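Local coordinates for SYE1 (Shewanella oneidensis, PDB 4AWT), which is an FMN-dependent oxidoreductase of the old yellow enzyme family, probably using reduced nicotinamide cofactors to reduce carbon-carbon double bonds, at the flavin mononucleotide site. Sequence-based numbering; all coordinates share one arbitrary frame.

The flavin mononucleotide site. Residues 23-26, 57-58, 100, 181, 184, 233, 272-274, 299-301, 321-324, 326, 349-350. With FMN (flavin mononucleotide), chain B.
In SYE1 the FMN pocket, which buries nearly the whole cofactor, illustrates how one arginine can hold a phosphate with both its backbone N and its guanidinium. In Arg323, CG lies anti to the carbonyl carbon (chi1 -74°); CB passes O1P of the phosphate, Arg323 CG touches the FMN C8M methyl at 3.5 Å, and CD stays near both. A bend at chi3 (-76°) then turns the guanidinium back, bringing CZ alongside O2P. Arg323 NE donates to FMN O1P in the guanidinium plane at 2.9 Å, an oxygen that also accepts from the Arg323 backbone N, while NH2 makes a salt bridge to FMN O2P at 2.8 Å. NH1 and NH2 converge on Trp274 O, NH2 along a lone pair and NH1 from above the carbonyl plane. Arg301 NH1 lies over one face of the Arg323 guanidinium and a water over the other. An alanine in place of Arg323 removes the NE bond, the salt bridge and both bonds to Trp274 O, and would probably weaken phosphate binding and leave the Trp274 carbonyl less fixed.

At the pyrimidine end, Gln100 reads the flavin edge, OE1 accepting from N3 and NE2 giving to FMN O2 at 2.8 Å. Arg233 NH1 shares O2; its guanidinium beside N1 and O2 would probably favour negative charge on the reduced flavin. Engineered Leu25 lays CD2 over the FMN benzenoid face.

Within the family's TIM barrel, strands 53-60, 96-102, 177-181 and 230-234 supply flavin-binding residues, and the phosphate meets the start of helix 323-327.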
# COMPACT_ATOMS: atom_id res chain seq x y z
N PRO A 23 -6.87 -4.84 -0.18
CA PRO A 23 -5.67 -4.04 0.10
C PRO A 23 -4.78 -4.08 -1.14
O PRO A 23 -5.01 -4.84 -2.07
CB PRO A 23 -5.05 -4.79 1.28
CG PRO A 23 -5.33 -6.24 0.96
CD PRO A 23 -6.73 -6.23 0.33
N PRO A 24 -3.72 -3.25 -1.12
CA PRO A 24 -2.79 -3.21 -2.25
C PRO A 24 -2.15 -4.55 -2.49
O PRO A 24 -1.60 -5.17 -1.58
CB PRO A 24 -1.74 -2.19 -1.79
CG PRO A 24 -2.51 -1.28 -0.94
CD PRO A 24 -3.37 -2.24 -0.12
N LEU A 25 -2.14 -4.99 -3.77
CA LEU A 25 -1.56 -6.27 -4.15
C LEU A 25 -0.83 -6.10 -5.47
O LEU A 25 -1.44 -6.17 -6.55
CB LEU A 25 -2.62 -7.37 -4.27
CG LEU A 25 -3.40 -7.65 -2.98
CD1 LEU A 25 -4.75 -8.28 -3.33
CD2 LEU A 25 -2.59 -8.54 -2.03
N THR A 26 0.46 -5.90 -5.42
CA THR A 26 1.32 -5.87 -6.62
C THR A 26 1.14 -7.14 -7.41
O THR A 26 1.35 -8.23 -6.89
CB THR A 26 2.79 -5.74 -6.18
OG1 THR A 26 3.04 -4.43 -5.65
CG2 THR A 26 3.78 -5.97 -7.29
N GLU A 57 -2.75 -1.78 -6.06
CA GLU A 57 -1.36 -2.12 -5.92
C GLU A 57 -0.50 -0.86 -5.90
O GLU A 57 -0.84 0.17 -6.48
CB GLU A 57 -0.92 -3.03 -7.07
CG GLU A 57 -1.02 -2.39 -8.48
CD GLU A 57 -1.28 -3.50 -9.49
OE1 GLU A 57 -0.37 -4.32 -9.78
OE2 GLU A 57 -2.41 -3.56 -10.02
N GLY A 58 0.66 -0.98 -5.27
CA GLY A 58 1.57 0.17 -5.26
C GLY A 58 1.84 0.63 -6.68
O GLY A 58 2.10 -0.14 -7.60
N GLN A 100 -2.50 3.56 -4.37
CA GLN A 100 -1.41 3.49 -3.40
C GLN A 100 -0.14 4.08 -4.00
O GLN A 100 0.51 3.49 -4.84
CB GLN A 100 -1.14 2.07 -2.90
CG GLN A 100 -0.11 2.16 -1.78
CD GLN A 100 0.40 0.84 -1.32
OE1 GLN A 100 1.02 0.08 -2.10
NE2 GLN A 100 0.23 0.55 -0.04
N HIS A 181 1.94 4.80 0.80
CA HIS A 181 2.61 3.59 1.29
C HIS A 181 3.78 4.04 2.18
O HIS A 181 4.84 4.40 1.67
CB HIS A 181 3.11 2.72 0.16
CG HIS A 181 3.45 1.33 0.60
ND1 HIS A 181 3.59 0.98 1.89
CD2 HIS A 181 3.60 0.22 -0.19
CE1 HIS A 181 3.84 -0.31 1.90
NE2 HIS A 181 3.84 -0.81 0.68
N ASN A 184 5.94 -1.45 5.16
CA ASN A 184 6.61 -2.62 4.64
C ASN A 184 8.02 -2.30 4.14
O ASN A 184 8.48 -2.88 3.15
CB ASN A 184 5.75 -3.31 3.60
CG ASN A 184 4.47 -3.80 4.23
OD1 ASN A 184 4.30 -3.77 5.43
ND2 ASN A 184 3.55 -4.24 3.41
N ARG A 233 -0.65 4.08 4.99
CA ARG A 233 -0.37 2.73 5.44
C ARG A 233 0.93 2.72 6.24
O ARG A 233 1.95 3.25 5.80
CB ARG A 233 -0.27 1.77 4.26
CG ARG A 233 -0.53 0.33 4.70
CD ARG A 233 -0.64 -0.65 3.56
NE ARG A 233 -1.38 -1.83 4.00
CZ ARG A 233 -1.36 -3.04 3.48
NH1 ARG A 233 -0.49 -3.39 2.58
NH2 ARG A 233 -2.23 -3.95 3.93
N VAL A 272 0.54 -8.08 9.00
CA VAL A 272 1.33 -9.23 8.55
C VAL A 272 1.94 -8.86 7.22
O VAL A 272 1.25 -8.22 6.40
CB VAL A 272 0.45 -10.48 8.39
CG1 VAL A 272 1.25 -11.65 7.82
CG2 VAL A 272 -0.21 -10.86 9.71
N ASP A 273 3.18 -9.27 6.98
CA ASP A 273 3.70 -9.18 5.63
C ASP A 273 4.29 -10.55 5.31
O ASP A 273 5.22 -11.05 5.95
CB ASP A 273 4.73 -8.07 5.50
CG ASP A 273 4.94 -7.58 4.10
OD1 ASP A 273 3.97 -7.49 3.34
OD2 ASP A 273 6.12 -7.23 3.79
N TRP A 274 3.61 -11.22 4.39
CA TRP A 274 3.90 -12.61 4.00
C TRP A 274 3.77 -13.52 5.22
O TRP A 274 2.64 -13.73 5.69
CB TRP A 274 5.21 -12.72 3.26
CG TRP A 274 5.13 -12.00 1.96
CD1 TRP A 274 5.66 -10.79 1.67
CD2 TRP A 274 4.45 -12.44 0.80
NE1 TRP A 274 5.36 -10.45 0.38
CE2 TRP A 274 4.63 -11.44 -0.18
CE3 TRP A 274 3.71 -13.56 0.45
CZ2 TRP A 274 4.11 -11.53 -1.46
CZ3 TRP A 274 3.20 -13.63 -0.86
CH2 TRP A 274 3.42 -12.62 -1.76
N ALA A 299 -5.00 -5.19 7.92
CA ALA A 299 -4.90 -6.33 7.03
C ALA A 299 -3.77 -7.23 7.51
O ALA A 299 -2.74 -6.74 8.00
CB ALA A 299 -4.60 -5.93 5.59
N GLY A 300 -3.96 -8.53 7.35
CA GLY A 300 -2.92 -9.52 7.62
C GLY A 300 -3.53 -10.74 8.32
O GLY A 300 -3.85 -10.70 9.48
N ARG A 301 -3.67 -11.81 7.51
CA ARG A 301 -4.14 -13.09 8.02
C ARG A 301 -5.54 -13.01 8.66
O ARG A 301 -5.86 -13.83 9.52
CB ARG A 301 -3.16 -13.82 8.91
CG ARG A 301 -1.89 -14.22 8.20
CD ARG A 301 -2.10 -15.13 7.02
NE ARG A 301 -0.84 -15.78 6.61
CZ ARG A 301 -0.67 -16.41 5.45
NH1 ARG A 301 -1.60 -16.47 4.55
NH2 ARG A 301 0.53 -16.97 5.24
N PHE A 321 -8.33 -8.05 3.15
CA PHE A 321 -8.02 -9.45 2.87
C PHE A 321 -7.19 -9.47 1.61
O PHE A 321 -7.71 -9.09 0.55
CB PHE A 321 -9.28 -10.29 2.67
CG PHE A 321 -10.23 -10.25 3.85
CD1 PHE A 321 -11.12 -9.22 4.01
CD2 PHE A 321 -10.23 -11.25 4.79
CE1 PHE A 321 -12.00 -9.17 5.06
CE2 PHE A 321 -11.13 -11.21 5.85
CZ PHE A 321 -12.02 -10.18 5.96
N GLY A 322 -5.91 -9.81 1.71
CA GLY A 322 -5.02 -9.72 0.57
C GLY A 322 -5.04 -10.99 -0.26
O GLY A 322 -5.70 -11.09 -1.28
N ARG A 323 -4.31 -11.99 0.23
CA ARG A 323 -4.23 -13.28 -0.48
C ARG A 323 -5.59 -13.83 -0.81
O ARG A 323 -5.79 -14.30 -1.94
CB ARG A 323 -3.28 -14.22 0.25
CG ARG A 323 -1.84 -13.77 0.03
CD ARG A 323 -0.83 -14.34 1.01
NE ARG A 323 -0.92 -13.68 2.29
CZ ARG A 323 -0.02 -13.84 3.24
NH1 ARG A 323 1.00 -14.68 3.04
NH2 ARG A 323 -0.13 -13.17 4.40
N PRO A 324 -6.59 -13.80 0.09
CA PRO A 324 -7.89 -14.35 -0.30
C PRO A 324 -8.55 -13.61 -1.46
O PRO A 324 -9.27 -14.21 -2.23
CB PRO A 324 -8.73 -14.24 0.97
CG PRO A 324 -7.68 -14.35 2.09
CD PRO A 324 -6.52 -13.53 1.55
N ILE A 326 -7.01 -12.41 -4.05
CA ILE A 326 -6.43 -12.79 -5.32
C ILE A 326 -7.23 -13.92 -5.95
O ILE A 326 -7.53 -13.87 -7.13
CB ILE A 326 -4.97 -13.18 -5.07
CG1 ILE A 326 -4.21 -11.92 -4.66
CG2 ILE A 326 -4.34 -13.91 -6.25
CD1 ILE A 326 -2.77 -12.26 -4.28
N LEU A 349 1.39 -14.94 -9.15
CA LEU A 349 1.21 -13.66 -8.44
C LEU A 349 1.76 -12.50 -9.27
O LEU A 349 1.13 -11.44 -9.30
CB LEU A 349 1.82 -13.69 -7.08
CG LEU A 349 1.05 -14.55 -6.07
CD1 LEU A 349 1.81 -14.63 -4.78
CD2 LEU A 349 -0.33 -13.99 -5.80
N PHE A 350 2.94 -12.66 -9.85
CA PHE A 350 3.70 -11.59 -10.43
C PHE A 350 4.03 -11.87 -11.88
O PHE A 350 4.60 -12.93 -12.19
CB PHE A 350 5.03 -11.36 -9.67
CG PHE A 350 4.85 -11.19 -8.20
CD1 PHE A 350 4.14 -10.12 -7.69
CD2 PHE A 350 5.37 -12.11 -7.34
CE1 PHE A 350 3.99 -9.96 -6.34
CE2 PHE A 350 5.21 -11.96 -5.99
CZ PHE A 350 4.52 -10.89 -5.50
N1 FMN B . 1.15 -4.26 0.30
C2 FMN B . 1.23 -2.99 -0.09
O2 FMN B . 1.10 -2.04 0.73
N3 FMN B . 1.48 -2.68 -1.42
C4 FMN B . 1.64 -3.64 -2.40
O4 FMN B . 1.76 -3.27 -3.60
C4A FMN B . 1.66 -4.96 -1.96
N5 FMN B . 1.91 -6.00 -2.86
C5A FMN B . 1.50 -7.30 -2.48
C6 FMN B . 1.48 -8.31 -3.41
C7 FMN B . 1.05 -9.62 -3.09
C7M FMN B . 0.93 -10.64 -4.20
C8 FMN B . 0.70 -9.88 -1.79
C8M FMN B . 0.20 -11.25 -1.37
C9 FMN B . 0.74 -8.86 -0.82
C9A FMN B . 1.13 -7.56 -1.16
N10 FMN B . 1.10 -6.52 -0.20
C10 FMN B . 1.31 -5.22 -0.62
C1' FMN B . 0.64 -6.80 1.16
C2' FMN B . -0.88 -6.96 1.27
O2' FMN B . -1.53 -5.72 1.07
C3' FMN B . -1.32 -7.46 2.64
O3' FMN B . -1.06 -6.51 3.66
C4' FMN B . -0.72 -8.81 3.06
O4' FMN B . -0.76 -9.76 2.00
C5' FMN B . -1.34 -9.35 4.33
O5' FMN B . -2.74 -9.61 4.17
P FMN B . -3.25 -11.12 3.88
O1P FMN B . -2.75 -11.48 2.50
O2P FMN B . -2.66 -12.00 4.95
O3P FMN B . -4.75 -10.99 3.94
O HOH W 1 -6.00 -10.03 6.12
O HOH W 2 1.65 -6.45 4.32
O HOH W 3 1.80 -10.82 2.16